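Local coordinates for protein UDP-N-acetylglucosamine 3-dehydrogenase (Acidithiobacillus ferrooxidans, PDB 7BVJ) that catalyses the NAD(+)-dependent oxidation of the glucosamine 3-position of UDP-N-acetylglucosamine to a ketone, a step in lipid A biosynthesis, at residues A[122-134]-A[229-242]. Sequence-based numbering, arbitrary orientation.
Sequences VHPAIQYLRQAGF and RYASVDFLNNTLHI. With F8U ((2R,3R)-2,3-bis(oxidanyl)butane-1,4-disulfonic acid), chain F.
His-123 and Phe-235 lock the start of helix 124-132 onto the turn between strands 229-234 and 239-242. The imidazole is gripped from two sides in its own plane: ND1 accepts from Ala-125 N in an N-cap bond, while NE2 donates to Phe-235 O (3.1 Å, N-H...O 156°), meeting a carbonyl lone pair. With CG anti to the backbone N (chi1 -165°), the ring is carried over to Phe-235, whose edge meets one imidazole face in a T-shaped stack, centroids 4.8 Å apart and planes at 87°. Pro-124 CD covers the opposite face near the rim. Were the imidazole replaced by an alanine here, Phe-235 O is likely to lose this donor, the first turn its cap, and the Phe-235 edge the ring it packs against.

Buried residues make the close side of the contact. Ile-126 CD1 abuts the Phe-235 ring edge at CE2 (3.2 Å), and Ala-125 CB lies 3.6 Å from Val-233 CG1, which itself sits over a phenyl face. Leu-129 then splits its branches more loosely, CD1 lying 4.0 Å from Val-233 CG2 and also reaching Leu-240, CD2 reaching Ala-231 and Ile-242. Tyr-128, Phe-134 and Arg-229, all partly exposed, form the edge toward solvent. Tyr-128 CD1 touches Leu-240 CD2 (3.5 Å), and its ring edge meets Ile-242 CD1. Beyond the helix, where Gly-133 turns the chain with positive phi, Phe-134 receives Arg-229 CD centrally over one face in a CH-pi contact, 3.5 Å from the ring centroid; Ala-132 CB lies over the other.

Tyr-230 and Ser-232 point to the opposite side of the strand, where their hydroxyls bind the disulfonic acid. The arrangement is a helix packed lengthwise on one face of a beta-hairpin whose turn carries an Asx motif at Asp-234 and a G1 beta bulge; the hairpin is part of the large mixed sheet of the Gfo/Idh/MocA C-terminal domain.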
ATOM      1  N   VAL A 122       1.648   2.766  -7.378  1.00 25.26           N
ATOM      2  CA  VAL A 122       2.133   3.893  -8.174  1.00 28.78           C
ATOM      3  C   VAL A 122       3.644   3.827  -8.381  1.00 24.43           C
ATOM      4  O   VAL A 122       4.232   4.750  -8.957  1.00 27.35           O
ATOM      5  CB  VAL A 122       1.694   5.257  -7.582  1.00 30.94           C
ATOM      6  CG1 VAL A 122       0.194   5.287  -7.293  1.00 26.65           C
ATOM      7  CG2 VAL A 122       2.469   5.615  -6.340  1.00 23.12           C
ATOM      8  N   HIS A 123       4.280   2.737  -7.951  1.00 26.71           N
ATOM      9  CA  HIS A 123       5.692   2.529  -8.231  1.00 22.66           C
ATOM     10  C   HIS A 123       5.942   2.570  -9.739  1.00 25.66           C
ATOM     11  O   HIS A 123       5.133   2.045 -10.514  1.00 23.64           O
ATOM     12  CB  HIS A 123       6.167   1.188  -7.664  1.00 23.92           C
ATOM     13  CG  HIS A 123       7.658   1.069  -7.604  1.00 21.53           C
ATOM     14  ND1 HIS A 123       8.431   0.836  -8.721  1.00 31.68           N
ATOM     15  CD2 HIS A 123       8.524   1.203  -6.570  1.00 28.72           C
ATOM     16  CE1 HIS A 123       9.707   0.813  -8.375  1.00 27.63           C
ATOM     17  NE2 HIS A 123       9.791   1.032  -7.075  1.00 24.48           N
ATOM     18  N   PRO A 124       7.035   3.201 -10.189  1.00 28.79           N
ATOM     19  CA  PRO A 124       7.249   3.355 -11.643  1.00 23.63           C
ATOM     20  C   PRO A 124       7.274   2.037 -12.413  1.00 28.63           C
ATOM     21  O   PRO A 124       6.785   1.970 -13.552  1.00 27.57           O
ATOM     22  CB  PRO A 124       8.602   4.083 -11.718  1.00 23.52           C
ATOM     23  CG  PRO A 124       8.741   4.795 -10.415  1.00 31.00           C
ATOM     24  CD  PRO A 124       7.996   3.986  -9.385  1.00 24.08           C
ATOM     25  N   ALA A 125       7.831   0.979 -11.822  1.00 28.45           N
ATOM     26  CA  ALA A 125       7.883  -0.297 -12.524  1.00 24.88           C
ATOM     27  C   ALA A 125       6.489  -0.874 -12.714  1.00 23.74           C
ATOM     28  O   ALA A 125       6.170  -1.425 -13.782  1.00 23.89           O
ATOM     29  CB  ALA A 125       8.770  -1.278 -11.761  1.00 25.50           C
ATOM     30  N   ILE A 126       5.633  -0.729 -11.703  1.00 21.95           N
ATOM     31  CA  ILE A 126       4.285  -1.278 -11.804  1.00 23.34           C
ATOM     32  C   ILE A 126       3.467  -0.473 -12.808  1.00 25.79           C
ATOM     33  O   ILE A 126       2.685  -1.033 -13.582  1.00 27.75           O
ATOM     34  CB  ILE A 126       3.612  -1.320 -10.418  1.00 23.23           C
ATOM     35  CG1 ILE A 126       3.916  -2.630  -9.682  1.00 27.53           C
ATOM     36  CG2 ILE A 126       2.092  -1.271 -10.565  1.00 20.97           C
ATOM     37  CD1 ILE A 126       5.356  -3.062  -9.667  1.00 30.01           C
ATOM     38  N   GLN A 127       3.634   0.848 -12.819  1.00 24.96           N
ATOM     39  CA  GLN A 127       2.910   1.658 -13.790  1.00 31.57           C
ATOM     40  C   GLN A 127       3.324   1.287 -15.204  1.00 24.81           C
ATOM     41  O   GLN A 127       2.476   1.143 -16.090  1.00 28.84           O
ATOM     42  CB  GLN A 127       3.148   3.148 -13.525  1.00 31.55           C
ATOM     43  CG  GLN A 127       2.438   4.097 -14.504  1.00 39.30           C
ATOM     44  CD  GLN A 127       2.036   5.422 -13.853  1.00 53.51           C
ATOM     45  OE1 GLN A 127       1.655   5.461 -12.673  1.00 57.60           O
ATOM     46  NE2 GLN A 127       2.123   6.513 -14.618  1.00 51.55           N
ATOM     47  N   TYR A 128       4.628   1.093 -15.418  1.00 28.04           N
ATOM     48  CA  TYR A 128       5.104   0.704 -16.737  1.00 25.13           C
ATOM     49  C   TYR A 128       4.538  -0.646 -17.154  1.00 26.73           C
ATOM     50  O   TYR A 128       4.132  -0.830 -18.312  1.00 23.74           O
ATOM     51  CB  TYR A 128       6.632   0.670 -16.757  1.00 24.08           C
ATOM     52  CG  TYR A 128       7.183   0.306 -18.124  1.00 32.66           C
ATOM     53  CD1 TYR A 128       7.401  -1.021 -18.474  1.00 27.34           C
ATOM     54  CD2 TYR A 128       7.473   1.286 -19.061  1.00 29.94           C
ATOM     55  CE1 TYR A 128       7.889  -1.359 -19.707  1.00 33.71           C
ATOM     56  CE2 TYR A 128       7.965   0.954 -20.299  1.00 34.94           C
ATOM     57  CZ  TYR A 128       8.170  -0.369 -20.614  1.00 28.18           C
ATOM     58  OH  TYR A 128       8.666  -0.705 -21.843  1.00 38.00           O
ATOM     59  N   LEU A 129       4.523  -1.613 -16.232  1.00 24.20           N
ATOM     60  CA  LEU A 129       4.060  -2.952 -16.588  1.00 25.09           C
ATOM     61  C   LEU A 129       2.558  -2.966 -16.828  1.00 23.83           C
ATOM     62  O   LEU A 129       2.063  -3.700 -17.691  1.00 26.09           O
ATOM     63  CB  LEU A 129       4.445  -3.956 -15.495  1.00 22.49           C
ATOM     64  CG  LEU A 129       5.922  -4.334 -15.457  1.00 21.73           C
ATOM     65  CD1 LEU A 129       6.242  -5.036 -14.168  1.00 23.77           C
ATOM     66  CD2 LEU A 129       6.259  -5.189 -16.682  1.00 22.31           C
ATOM     67  N   ARG A 130       1.811  -2.158 -16.077  1.00 22.52           N
ATOM     68  CA  ARG A 130       0.388  -2.043 -16.356  1.00 27.31           C
ATOM     69  C   ARG A 130       0.160  -1.405 -17.726  1.00 26.84           C
ATOM     70  O   ARG A 130      -0.708  -1.850 -18.482  1.00 27.69           O
ATOM     71  CB  ARG A 130      -0.318  -1.254 -15.241  1.00 29.43           C
ATOM     72  CG  ARG A 130      -0.389  -2.010 -13.876  1.00 29.20           C
ATOM     73  CD  ARG A 130      -1.433  -1.404 -12.927  1.00 23.58           C
ATOM     74  NE  ARG A 130      -2.803  -1.791 -13.260  1.00 30.36           N
ATOM     75  CZ  ARG A 130      -3.886  -1.078 -12.957  1.00 35.52           C
ATOM     76  NH1 ARG A 130      -3.763   0.071 -12.305  1.00 30.73           N
ATOM     77  NH2 ARG A 130      -5.096  -1.513 -13.303  1.00 30.52           N
ATOM     78  N   GLN A 131       0.953  -0.381 -18.078  1.00 24.27           N
ATOM     79  CA  GLN A 131       0.767   0.253 -19.379  1.00 27.25           C
ATOM     80  C   GLN A 131       1.242  -0.624 -20.533  1.00 25.29           C
ATOM     81  O   GLN A 131       0.824  -0.399 -21.673  1.00 27.74           O
ATOM     82  CB  GLN A 131       1.479   1.599 -19.422  1.00 29.37           C
ATOM     83  CG  GLN A 131       0.666   2.722 -18.784  1.00 39.91           C
ATOM     84  CD  GLN A 131      -0.475   3.224 -19.671  1.00 54.12           C
ATOM     85  OE1 GLN A 131      -0.958   2.513 -20.568  1.00 50.11           O
ATOM     86  NE2 GLN A 131      -0.906   4.463 -19.426  1.00 52.43           N
ATOM     87  N   ALA A 132       2.089  -1.624 -20.266  1.00 26.02           N
ATOM     88  CA  ALA A 132       2.488  -2.559 -21.315  1.00 24.58           C
ATOM     89  C   ALA A 132       1.390  -3.551 -21.690  1.00 22.54           C
ATOM     90  O   ALA A 132       1.499  -4.187 -22.743  1.00 26.46           O
ATOM     91  CB  ALA A 132       3.749  -3.320 -20.905  1.00 20.73           C
ATOM     92  N   GLY A 133       0.347  -3.704 -20.875  1.00 25.57           N
ATOM     93  CA  GLY A 133      -0.764  -4.585 -21.214  1.00 24.24           C
ATOM     94  C   GLY A 133      -0.400  -6.037 -21.490  1.00 28.21           C
ATOM     95  O   GLY A 133      -0.814  -6.610 -22.503  1.00 26.23           O
ATOM     96  N   PHE A 134       0.373  -6.652 -20.590  1.00 30.63           N
ATOM     97  CA  PHE A 134       0.789  -8.040 -20.748  1.00 24.53           C
ATOM     98  C   PHE A 134      -0.276  -9.049 -20.330  1.00 22.87           C
ATOM     99  O   PHE A 134      -0.097 -10.243 -20.567  1.00 29.10           O
ATOM    100  CB  PHE A 134       2.065  -8.290 -19.950  1.00 22.31           C
ATOM    101  CG  PHE A 134       3.264  -7.622 -20.529  1.00 21.92           C
ATOM    102  CD1 PHE A 134       3.276  -7.241 -21.864  1.00 29.63           C
ATOM    103  CD2 PHE A 134       4.377  -7.376 -19.760  1.00 24.81           C
ATOM    104  CE1 PHE A 134       4.377  -6.626 -22.416  1.00 29.19           C
ATOM    105  CE2 PHE A 134       5.487  -6.750 -20.313  1.00 26.86           C
ATOM    106  CZ  PHE A 134       5.487  -6.382 -21.640  1.00 27.45           C
ATOM    107  N   ARG A 229       6.959 -13.951 -21.316  1.00 30.32           N
ATOM    108  CA  ARG A 229       7.770 -12.861 -20.787  1.00 30.42           C
ATOM    109  C   ARG A 229       8.209 -13.176 -19.368  1.00 32.87           C
ATOM    110  O   ARG A 229       7.566 -13.948 -18.652  1.00 32.59           O
ATOM    111  CB  ARG A 229       7.019 -11.525 -20.774  1.00 28.54           C
ATOM    112  CG  ARG A 229       7.115 -10.756 -22.053  1.00 37.99           C
ATOM    113  CD  ARG A 229       5.903  -9.883 -22.287  1.00 30.32           C
ATOM    114  NE  ARG A 229       5.476  -9.943 -23.690  1.00 35.47           N
ATOM    115  CZ  ARG A 229       6.207  -9.527 -24.727  1.00 44.95           C
ATOM    116  NH1 ARG A 229       7.419  -9.006 -24.545  1.00 47.61           N
ATOM    117  NH2 ARG A 229       5.725  -9.639 -25.962  1.00 47.92           N
ATOM    118  N   TYR A 230       9.304 -12.538 -18.967  1.00 28.02           N
ATOM    119  CA  TYR A 230       9.755 -12.573 -17.582  1.00 29.39           C
ATOM    120  C   TYR A 230      10.151 -11.165 -17.165  1.00 26.53           C
ATOM    121  O   TYR A 230      11.043 -10.570 -17.769  1.00 27.82           O
ATOM    122  CB  TYR A 230      10.916 -13.553 -17.434  1.00 26.52           C
ATOM    123  CG  TYR A 230      11.853 -13.376 -16.258  1.00 31.40           C
ATOM    124  CD1 TYR A 230      13.046 -12.675 -16.400  1.00 34.55           C
ATOM    125  CD2 TYR A 230      11.589 -13.978 -15.033  1.00 26.50           C
ATOM    126  CE1 TYR A 230      13.932 -12.538 -15.346  1.00 36.36           C
ATOM    127  CE2 TYR A 230      12.473 -13.852 -13.968  1.00 33.24           C
ATOM    128  CZ  TYR A 230      13.646 -13.133 -14.130  1.00 35.23           C
ATOM    129  OH  TYR A 230      14.534 -13.002 -13.084  1.00 29.44           O
ATOM    130  N   ALA A 231       9.487 -10.626 -16.152  1.00 23.76           N
ATOM    131  CA  ALA A 231       9.808  -9.308 -15.618  1.00 22.19           C
ATOM    132  C   ALA A 231      10.466  -9.458 -14.250  1.00 25.91           C
ATOM    133  O   ALA A 231       9.932 -10.139 -13.369  1.00 20.10           O
ATOM    134  CB  ALA A 231       8.552  -8.443 -15.513  1.00 19.73           C
ATOM    135  N   SER A 232      11.623  -8.827 -14.076  1.00 17.46           N
ATOM    136  CA  SER A 232      12.305  -8.763 -12.791  1.00 23.64           C
ATOM    137  C   SER A 232      12.319  -7.304 -12.343  1.00 27.68           C
ATOM    138  O   SER A 232      12.791  -6.431 -13.082  1.00 25.78           O
ATOM    139  CB  SER A 232      13.719  -9.341 -12.895  1.00 32.76           C
ATOM    140  OG  SER A 232      14.335  -9.450 -11.622  1.00 26.72           O
ATOM    141  N   VAL A 233      11.785  -7.042 -11.151  1.00 22.87           N
ATOM    142  CA  VAL A 233      11.639  -5.703 -10.608  1.00 25.07           C
ATOM    143  C   VAL A 233      12.434  -5.635  -9.311  1.00 27.91           C
ATOM    144  O   VAL A 233      12.195  -6.427  -8.386  1.00 23.03           O
ATOM    145  CB  VAL A 233      10.166  -5.353 -10.349  1.00 25.58           C
ATOM    146  CG1 VAL A 233      10.048  -3.945  -9.752  1.00 26.49           C
ATOM    147  CG2 VAL A 233       9.356  -5.456 -11.614  1.00 31.04           C
ATOM    148  N   ASP A 234      13.372  -4.689  -9.247  1.00 26.32           N
ATOM    149  CA  ASP A 234      14.017  -4.273  -8.005  1.00 22.98           C
ATOM    150  C   ASP A 234      13.349  -2.967  -7.593  1.00 30.59           C
ATOM    151  O   ASP A 234      13.667  -1.896  -8.127  1.00 28.50           O
ATOM    152  CB  ASP A 234      15.514  -4.084  -8.194  1.00 24.30           C
ATOM    153  CG  ASP A 234      16.265  -3.953  -6.875  1.00 32.93           C
ATOM    154  OD1 ASP A 234      15.706  -3.464  -5.841  1.00 28.34           O
ATOM    155  OD2 ASP A 234      17.447  -4.341  -6.892  1.00 33.16           O
ATOM    156  N   PHE A 235      12.394  -3.082  -6.668  1.00 28.70           N
ATOM    157  CA  PHE A 235      11.670  -1.924  -6.163  1.00 26.55           C
ATOM    158  C   PHE A 235      12.613  -0.931  -5.494  1.00 32.48           C
ATOM    159  O   PHE A 235      12.487   0.286  -5.685  1.00 27.42           O
ATOM    160  CB  PHE A 235      10.599  -2.381  -5.170  1.00 27.82           C
ATOM    161  CG  PHE A 235       9.393  -3.009  -5.818  1.00 28.26           C
ATOM    162  CD1 PHE A 235       9.110  -4.355  -5.636  1.00 31.92           C
ATOM    163  CD2 PHE A 235       8.537  -2.248  -6.596  1.00 30.86           C
ATOM    164  CE1 PHE A 235       7.991  -4.944  -6.235  1.00 30.64           C
ATOM    165  CE2 PHE A 235       7.414  -2.818  -7.202  1.00 30.98           C
ATOM    166  CZ  PHE A 235       7.140  -4.169  -7.018  1.00 31.56           C
ATOM    167  N   LEU A 236      13.563  -1.434  -4.703  1.00 28.73           N
ATOM    168  CA  LEU A 236      14.459  -0.559  -3.955  1.00 32.20           C
ATOM    169  C   LEU A 236      15.327   0.263  -4.894  1.00 33.38           C
ATOM    170  O   LEU A 236      15.379   1.496  -4.799  1.00 28.64           O
ATOM    171  CB  LEU A 236      15.329  -1.391  -3.010  1.00 32.65           C
ATOM    172  CG  LEU A 236      15.390  -0.927  -1.561  1.00 38.45           C
ATOM    173  CD1 LEU A 236      13.995  -0.596  -1.054  1.00 39.06           C
ATOM    174  CD2 LEU A 236      16.034  -2.006  -0.712  1.00 38.13           C
ATOM    175  N   ASN A 237      16.002  -0.407  -5.824  1.00 31.99           N
ATOM    176  CA  ASN A 237      16.902   0.261  -6.747  1.00 32.87           C
ATOM    177  C   ASN A 237      16.193   0.818  -7.970  1.00 31.19           C
ATOM    178  O   ASN A 237      16.850   1.435  -8.810  1.00 35.78           O
ATOM    179  CB  ASN A 237      18.018  -0.702  -7.142  1.00 32.47           C
ATOM    180  CG  ASN A 237      18.828  -1.155  -5.934  1.00 35.28           C
ATOM    181  OD1 ASN A 237      18.832  -0.487  -4.900  1.00 38.02           O
ATOM    182  ND2 ASN A 237      19.501  -2.291  -6.052  1.00 38.49           N
ATOM    183  N   ASN A 238      14.873   0.639  -8.060  1.00 27.67           N
ATOM    184  CA  ASN A 238      14.029   1.185  -9.125  1.00 28.64           C
ATOM    185  C   ASN A 238      14.472   0.711 -10.514  1.00 35.86           C
ATOM    186  O   ASN A 238      14.591   1.505 -11.456  1.00 25.37           O
ATOM    187  CB  ASN A 238      13.982   2.719  -9.050  1.00 30.52           C
ATOM    188  CG  ASN A 238      12.759   3.313  -9.755  1.00 34.64           C
ATOM    189  OD1 ASN A 238      11.617   2.951  -9.464  1.00 37.06           O
ATOM    190  ND2 ASN A 238      12.999   4.235 -10.681  1.00 38.13           N
ATOM    191  N   THR A 239      14.688  -0.605 -10.650  1.00 28.69           N
ATOM    192  CA  THR A 239      15.070  -1.178 -11.938  1.00 26.35           C
ATOM    193  C   THR A 239      14.077  -2.235 -12.399  1.00 26.87           C
ATOM    194  O   THR A 239      13.487  -2.953 -11.589  1.00 20.31           O
ATOM    195  CB  THR A 239      16.472  -1.810 -11.902  1.00 32.21           C
ATOM    196  OG1 THR A 239      16.486  -2.911 -10.988  1.00 33.00           O
ATOM    197  CG2 THR A 239      17.526  -0.781 -11.486  1.00 33.42           C
ATOM    198  N   LEU A 240      13.926  -2.349 -13.724  1.00 27.51           N
ATOM    199  CA  LEU A 240      13.009  -3.309 -14.325  1.00 27.47           C
ATOM    200  C   LEU A 240      13.653  -3.955 -15.547  1.00 32.66           C
ATOM    201  O   LEU A 240      14.203  -3.261 -16.407  1.00 33.29           O
ATOM    202  CB  LEU A 240      11.681  -2.636 -14.706  1.00 23.02           C
ATOM    203  CG  LEU A 240      10.785  -3.311 -15.749  1.00 20.25           C
ATOM    204  CD1 LEU A 240      10.247  -4.632 -15.241  1.00 24.71           C
ATOM    205  CD2 LEU A 240       9.649  -2.397 -16.102  1.00 27.50           C
ATOM    206  N   HIS A 241      13.585  -5.284 -15.620  1.00 31.90           N
ATOM    207  CA  HIS A 241      14.130  -6.042 -16.741  1.00 32.13           C
ATOM    208  C   HIS A 241      13.070  -6.986 -17.276  1.00 31.85           C
ATOM    209  O   HIS A 241      12.421  -7.687 -16.499  1.00 24.51           O
ATOM    210  CB  HIS A 241      15.367  -6.838 -16.330  1.00 30.64           C
ATOM    211  CG  HIS A 241      16.583  -5.993 -16.172  1.00 33.97           C
ATOM    212  ND1 HIS A 241      17.495  -5.809 -17.189  1.00 38.16           N
ATOM    213  CD2 HIS A 241      17.017  -5.242 -15.134  1.00 35.32           C
ATOM    214  CE1 HIS A 241      18.456  -5.002 -16.771  1.00 39.12           C
ATOM    215  NE2 HIS A 241      18.185  -4.636 -15.531  1.00 33.59           N
ATOM    216  N   ILE A 242      12.911  -7.015 -18.596  1.00 28.08           N
ATOM    217  CA  ILE A 242      11.903  -7.837 -19.255  1.00 26.76           C
ATOM    218  C   ILE A 242      12.607  -8.725 -20.263  1.00 31.82           C
ATOM    219  O   ILE A 242      13.294  -8.229 -21.162  1.00 33.34           O
ATOM    220  CB  ILE A 242      10.828  -6.982 -19.938  1.00 29.51           C
ATOM    221  CG1 ILE A 242      10.174  -6.059 -18.917  1.00 26.54           C
ATOM    222  CG2 ILE A 242       9.787  -7.854 -20.620  1.00 27.51           C
ATOM    223  CD1 ILE A 242       9.197  -5.069 -19.533  1.00 27.24           C
TER
HETATM  224  C01 F8U F 402      16.365 -15.484  -8.833  0.78 37.37           C
HETATM  225  C02 F8U F 402      17.744 -14.811  -8.881  0.78 36.43           C
HETATM  226  C03 F8U F 402      17.895 -13.473  -9.602  0.78 36.81           C
HETATM  227  C04 F8U F 402      16.855 -13.116 -10.649  0.78 37.17           C
HETATM  228  O06 F8U F 402      18.573 -11.017 -11.469  0.78 43.53           O
HETATM  229  O07 F8U F 402      16.895 -11.573 -12.921  0.78 36.97           O
HETATM  230  O08 F8U F 402      16.461 -10.467 -10.767  0.78 38.82           O
HETATM  231  O09 F8U F 402      19.112 -13.500 -10.252  0.78 37.04           O
HETATM  232  O10 F8U F 402      18.132 -14.524  -7.580  0.78 42.75           O
HETATM  233  O12 F8U F 402      16.135 -17.844 -10.349  0.78 35.67           O
HETATM  234  O13 F8U F 402      14.485 -16.328 -10.729  0.78 31.44           O
HETATM  235  O14 F8U F 402      16.749 -15.695 -11.454  0.78 49.18           O
HETATM  236  S05 F8U F 402      17.175 -11.512 -11.467  0.78 45.45           S
HETATM  237  S11 F8U F 402      15.946 -16.367 -10.378  0.78 53.49           S